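Local coordinates for protein dehydroquinate synthase (Thermus thermophilus, PDB 1UJN) that probably catalyses the metal- and NAD-dependent conversion of 3-deoxy-D-arabino-heptulosonate 7-phosphate to 3-dehydroquinate with release of phosphate, in the chorismate pathway, at residues T119-K131 with L203-E215. Residues are numbered along the deposited sequence; the frame is centred on the assembly and turned at random.
Sequences TTLAIVDASVGGK and LARAVAVKVRVTE
Lys210 reaches out from helix 199-216 and delivers its ammonium group to three oxygens of segment 119-131. With CG anti to the backbone N (chi1 -173°) and every later torsion extended, the chain runs straight past Val128, the two side chains sliding by in opposite directions, Lys210 CD 3.9 Å from Val128 CB. At its end NZ lies in the carbonyl plane of Asp125 O, on a lone pair, at 2.7 Å. The same NZ sits above the carboxylate plane of Asp125, forming a salt bridge to OD1 at 3.0 Å, and also stands above the carbonyl plane of Val128 O. A methionine here would probably leave the carboxylate of Asp125 without its charged mate and the Asp125 and Val128 carbonyls without their shared donor. This grip joins the N-terminal, nucleotide-binding part of dehydroquinate synthase to its helical C-terminal part; Asp125 lies near His247 and Val124 beside Glu173, both predicted zinc ligands, and Thr119 and Lys131 are predicted to bind NAD. Val128 forks over the helix: CG2 meets Val211 CG2 at 3.7 Å, while CG1 lies against Thr214 OG1, a hydroxyl bonded to Lys210 O. Towards the N-terminal side of the two segments, whose helix axes are inclined at 33° in the same general direction, the contact becomes mainly apolar. Val207 CG2 lies against Ile123 O, which accepts a hydrogen bond from Ser127 OG at 2.6 Å. Val124 straddles Ala206 CB with both methyls, and the Val124 and Leu203 side chains cross at about a right angle, Val124 CG2 3.7 Å from Leu203 CD2. Ile14 of strand 12-17 packs against Ser127, Val128 and Val207.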
loop_
_atom_site.group_PDB
_atom_site.type_symbol
_atom_site.label_atom_id
_atom_site.label_comp_id
_atom_site.label_asym_id
_atom_site.label_seq_id
_atom_site.Cartn_x
_atom_site.Cartn_y
_atom_site.Cartn_z
ATOM N N THR A 119 2.516 -13.192 -20.942
ATOM C CA THR A 119 1.358 -14.044 -21.206
ATOM C C THR A 119 0.297 -13.142 -21.835
ATOM O O THR A 119 0.345 -11.923 -21.673
ATOM C CB THR A 119 0.755 -14.667 -19.919
ATOM O OG1 THR A 119 0.158 -13.638 -19.117
ATOM C CG2 THR A 119 1.829 -15.397 -19.113
ATOM N N THR A 120 -0.656 -13.725 -22.556
ATOM C CA THR A 120 -1.692 -12.901 -23.172
ATOM C C THR A 120 -2.601 -12.300 -22.104
ATOM O O THR A 120 -3.017 -11.146 -22.204
ATOM C CB THR A 120 -2.541 -13.716 -24.168
ATOM O OG1 THR A 120 -2.890 -14.978 -23.589
ATOM C CG2 THR A 120 -1.756 -13.949 -25.455
ATOM N N LEU A 121 -2.902 -13.079 -21.075
ATOM C CA LEU A 121 -3.759 -12.587 -20.004
ATOM C C LEU A 121 -3.121 -11.378 -19.328
ATOM O O LEU A 121 -3.810 -10.419 -18.985
ATOM C CB LEU A 121 -4.012 -13.698 -18.972
ATOM C CG LEU A 121 -4.914 -13.354 -17.777
ATOM C CD1 LEU A 121 -6.267 -12.854 -18.270
ATOM C CD2 LEU A 121 -5.090 -14.592 -16.901
ATOM N N ALA A 122 -1.801 -11.411 -19.138
ATOM C CA ALA A 122 -1.118 -10.291 -18.497
ATOM C C ALA A 122 -1.135 -9.062 -19.403
ATOM O O ALA A 122 -1.252 -7.935 -18.924
ATOM C CB ALA A 122 0.316 -10.671 -18.150
ATOM N N ILE A 123 -1.019 -9.277 -20.711
ATOM C CA ILE A 123 -1.039 -8.171 -21.657
ATOM C C ILE A 123 -2.430 -7.536 -21.730
ATOM O O ILE A 123 -2.577 -6.321 -21.602
ATOM C CB ILE A 123 -0.641 -8.642 -23.082
ATOM C CG1 ILE A 123 0.812 -9.128 -23.086
ATOM C CG2 ILE A 123 -0.829 -7.499 -24.088
ATOM C CD1 ILE A 123 1.280 -9.668 -24.435
ATOM N N VAL A 124 -3.446 -8.372 -21.917
ATOM C CA VAL A 124 -4.828 -7.918 -22.060
ATOM C C VAL A 124 -5.501 -7.436 -20.782
ATOM O O VAL A 124 -6.292 -6.495 -20.818
ATOM C CB VAL A 124 -5.717 -9.048 -22.681
ATOM C CG1 VAL A 124 -7.180 -8.613 -22.736
ATOM C CG2 VAL A 124 -5.226 -9.375 -24.078
ATOM N N ASP A 125 -5.170 -8.057 -19.656
ATOM C CA ASP A 125 -5.822 -7.704 -18.406
ATOM C C ASP A 125 -4.977 -7.000 -17.342
ATOM O O ASP A 125 -5.437 -6.045 -16.720
ATOM C CB ASP A 125 -6.455 -8.968 -17.817
ATOM C CG ASP A 125 -7.438 -8.666 -16.709
ATOM O OD1 ASP A 125 -8.290 -7.768 -16.901
ATOM O OD2 ASP A 125 -7.370 -9.331 -15.653
ATOM N N ALA A 126 -3.751 -7.457 -17.129
ATOM C CA ALA A 126 -2.910 -6.858 -16.096
ATOM C C ALA A 126 -2.242 -5.517 -16.420
ATOM O O ALA A 126 -1.745 -4.848 -15.512
ATOM C CB ALA A 126 -1.851 -7.869 -15.651
ATOM N N SER A 127 -2.242 -5.111 -17.690
ATOM C CA SER A 127 -1.602 -3.860 -18.098
ATOM C C SER A 127 -2.348 -2.592 -17.700
ATOM O O SER A 127 -1.769 -1.501 -17.716
ATOM C CB SER A 127 -1.398 -3.849 -19.615
ATOM O OG SER A 127 -2.641 -4.036 -20.282
ATOM N N VAL A 128 -3.625 -2.737 -17.357
ATOM C CA VAL A 128 -4.466 -1.607 -16.975
ATOM C C VAL A 128 -5.218 -1.896 -15.678
ATOM O O VAL A 128 -5.651 -3.024 -15.446
ATOM C CB VAL A 128 -5.510 -1.313 -18.084
ATOM C CG1 VAL A 128 -6.369 -0.117 -17.705
ATOM C CG2 VAL A 128 -4.794 -1.082 -19.414
ATOM N N GLY A 129 -5.363 -0.878 -14.833
ATOM C CA GLY A 129 -6.093 -1.062 -13.585
ATOM C C GLY A 129 -5.302 -0.877 -12.302
ATOM O O GLY A 129 -5.873 -0.567 -11.253
ATOM N N GLY A 130 -3.995 -1.090 -12.380
ATOM C CA GLY A 130 -3.138 -0.928 -11.218
ATOM C C GLY A 130 -3.350 -1.930 -10.094
ATOM O O GLY A 130 -2.834 -1.739 -8.998
ATOM N N LYS A 131 -4.111 -2.989 -10.345
ATOM C CA LYS A 131 -4.351 -3.990 -9.306
ATOM C C LYS A 131 -3.130 -4.860 -9.040
ATOM O O LYS A 131 -2.572 -5.447 -9.960
ATOM C CB LYS A 131 -5.508 -4.904 -9.684
ATOM C CG LYS A 131 -6.848 -4.218 -9.771
ATOM C CD LYS A 131 -7.945 -5.259 -9.894
ATOM C CE LYS A 131 -9.318 -4.622 -9.768
ATOM N NZ LYS A 131 -10.389 -5.661 -9.784
ATOM N N LEU A 203 -4.007 -7.632 -30.090
ATOM C CA LEU A 203 -3.709 -7.378 -28.677
ATOM C C LEU A 203 -3.774 -5.897 -28.330
ATOM O O LEU A 203 -4.289 -5.517 -27.270
ATOM C CB LEU A 203 -2.340 -7.962 -28.306
ATOM C CG LEU A 203 -2.303 -9.498 -28.239
ATOM C CD1 LEU A 203 -0.889 -9.978 -27.974
ATOM C CD2 LEU A 203 -3.243 -9.994 -27.148
ATOM N N ALA A 204 -3.262 -5.057 -29.223
ATOM C CA ALA A 204 -3.292 -3.614 -29.001
ATOM C C ALA A 204 -4.741 -3.157 -28.938
ATOM O O ALA A 204 -5.098 -2.297 -28.133
ATOM C CB ALA A 204 -2.561 -2.894 -30.122
ATOM N N ARG A 205 -5.583 -3.737 -29.787
ATOM C CA ARG A 205 -6.988 -3.369 -29.789
ATOM C C ARG A 205 -7.640 -3.800 -28.473
ATOM O O ARG A 205 -8.450 -3.069 -27.900
ATOM C CB ARG A 205 -7.712 -4.017 -30.977
ATOM C CG ARG A 205 -9.194 -3.692 -31.037
ATOM C CD ARG A 205 -9.846 -4.277 -32.284
ATOM N NE ARG A 205 -9.514 -3.512 -33.480
ATOM C CZ ARG A 205 -10.018 -2.315 -33.774
ATOM N NH1 ARG A 205 -10.890 -1.731 -32.961
ATOM N NH2 ARG A 205 -9.644 -1.695 -34.883
ATOM N N ALA A 206 -7.275 -4.984 -27.994
ATOM C CA ALA A 206 -7.834 -5.510 -26.751
ATOM C C ALA A 206 -7.484 -4.614 -25.562
ATOM O O ALA A 206 -8.339 -4.306 -24.730
ATOM C CB ALA A 206 -7.319 -6.923 -26.508
ATOM N N VAL A 207 -6.229 -4.197 -25.480
ATOM C CA VAL A 207 -5.797 -3.338 -24.380
ATOM C C VAL A 207 -6.483 -1.980 -24.451
ATOM O O VAL A 207 -6.902 -1.429 -23.434
ATOM C CB VAL A 207 -4.269 -3.112 -24.402
ATOM C CG1 VAL A 207 -3.866 -2.219 -23.232
ATOM C CG2 VAL A 207 -3.539 -4.450 -24.319
ATOM N N ALA A 208 -6.607 -1.449 -25.662
ATOM C CA ALA A 208 -7.234 -0.147 -25.862
ATOM C C ALA A 208 -8.652 -0.099 -25.299
ATOM O O ALA A 208 -9.092 0.940 -24.805
ATOM C CB ALA A 208 -7.236 0.203 -27.345
ATOM N N VAL A 209 -9.371 -1.217 -25.362
ATOM C CA VAL A 209 -10.732 -1.245 -24.836
ATOM C C VAL A 209 -10.760 -1.105 -23.314
ATOM O O VAL A 209 -11.589 -0.370 -22.772
ATOM C CB VAL A 209 -11.478 -2.539 -25.236
ATOM C CG1 VAL A 209 -12.855 -2.572 -24.578
ATOM C CG2 VAL A 209 -11.618 -2.605 -26.743
ATOM N N LYS A 210 -9.861 -1.801 -22.620
ATOM C CA LYS A 210 -9.844 -1.697 -21.169
ATOM C C LYS A 210 -9.395 -0.305 -20.758
ATOM O O LYS A 210 -9.832 0.217 -19.736
ATOM C CB LYS A 210 -8.930 -2.755 -20.530
ATOM C CG LYS A 210 -9.037 -2.751 -19.008
ATOM C CD LYS A 210 -8.335 -3.925 -18.336
ATOM C CE LYS A 210 -8.566 -3.870 -16.829
ATOM N NZ LYS A 210 -7.853 -4.942 -16.062
ATOM N N VAL A 211 -8.521 0.307 -21.550
ATOM C CA VAL A 211 -8.070 1.654 -21.228
ATOM C C VAL A 211 -9.257 2.621 -21.236
ATOM O O VAL A 211 -9.446 3.389 -20.293
ATOM C CB VAL A 211 -7.007 2.162 -22.230
ATOM C CG1 VAL A 211 -6.753 3.650 -22.007
ATOM C CG2 VAL A 211 -5.700 1.384 -22.047
ATOM N N ARG A 212 -10.059 2.575 -22.295
ATOM C CA ARG A 212 -11.215 3.465 -22.420
ATOM C C ARG A 212 -12.235 3.304 -21.300
ATOM O O ARG A 212 -12.616 4.279 -20.647
ATOM C CB ARG A 212 -11.922 3.246 -23.758
ATOM C CG ARG A 212 -11.138 3.709 -24.969
ATOM C CD ARG A 212 -12.080 4.022 -26.126
ATOM N NE ARG A 212 -12.884 2.867 -26.514
ATOM C CZ ARG A 212 -12.407 1.800 -27.148
ATOM N NH1 ARG A 212 -11.122 1.734 -27.473
ATOM N NH2 ARG A 212 -13.217 0.795 -27.457
ATOM N N VAL A 213 -12.687 2.073 -21.094
ATOM C CA VAL A 213 -13.670 1.786 -20.056
ATOM C C VAL A 213 -13.192 2.243 -18.680
ATOM O O VAL A 213 -13.959 2.800 -17.893
ATOM C CB VAL A 213 -13.968 0.282 -19.993
ATOM C CG1 VAL A 213 -14.971 0.001 -18.892
ATOM C CG2 VAL A 213 -14.492 -0.197 -21.337
ATOM N N THR A 214 -11.916 2.005 -18.401
ATOM C CA THR A 214 -11.323 2.369 -17.126
ATOM C C THR A 214 -11.264 3.871 -16.870
ATOM O O THR A 214 -11.521 4.323 -15.754
ATOM C CB THR A 214 -9.905 1.789 -17.010
ATOM O OG1 THR A 214 -9.983 0.357 -17.008
ATOM C CG2 THR A 214 -9.231 2.263 -15.732
ATOM N N GLU A 215 -10.925 4.643 -17.897
ATOM C CA GLU A 215 -10.827 6.091 -17.740
ATOM C C GLU A 215 -12.173 6.803 -17.681
ATOM O O GLU A 215 -12.305 7.830 -17.015
ATOM C CB GLU A 215 -9.957 6.682 -18.854
ATOM C CG GLU A 215 -8.483 6.418 -18.619
ATOM C CD GLU A 215 -7.589 6.819 -19.779
ATOM O OE1 GLU A 215 -6.368 6.586 -19.666
ATOM O OE2 GLU A 215 -8.090 7.357 -20.791
#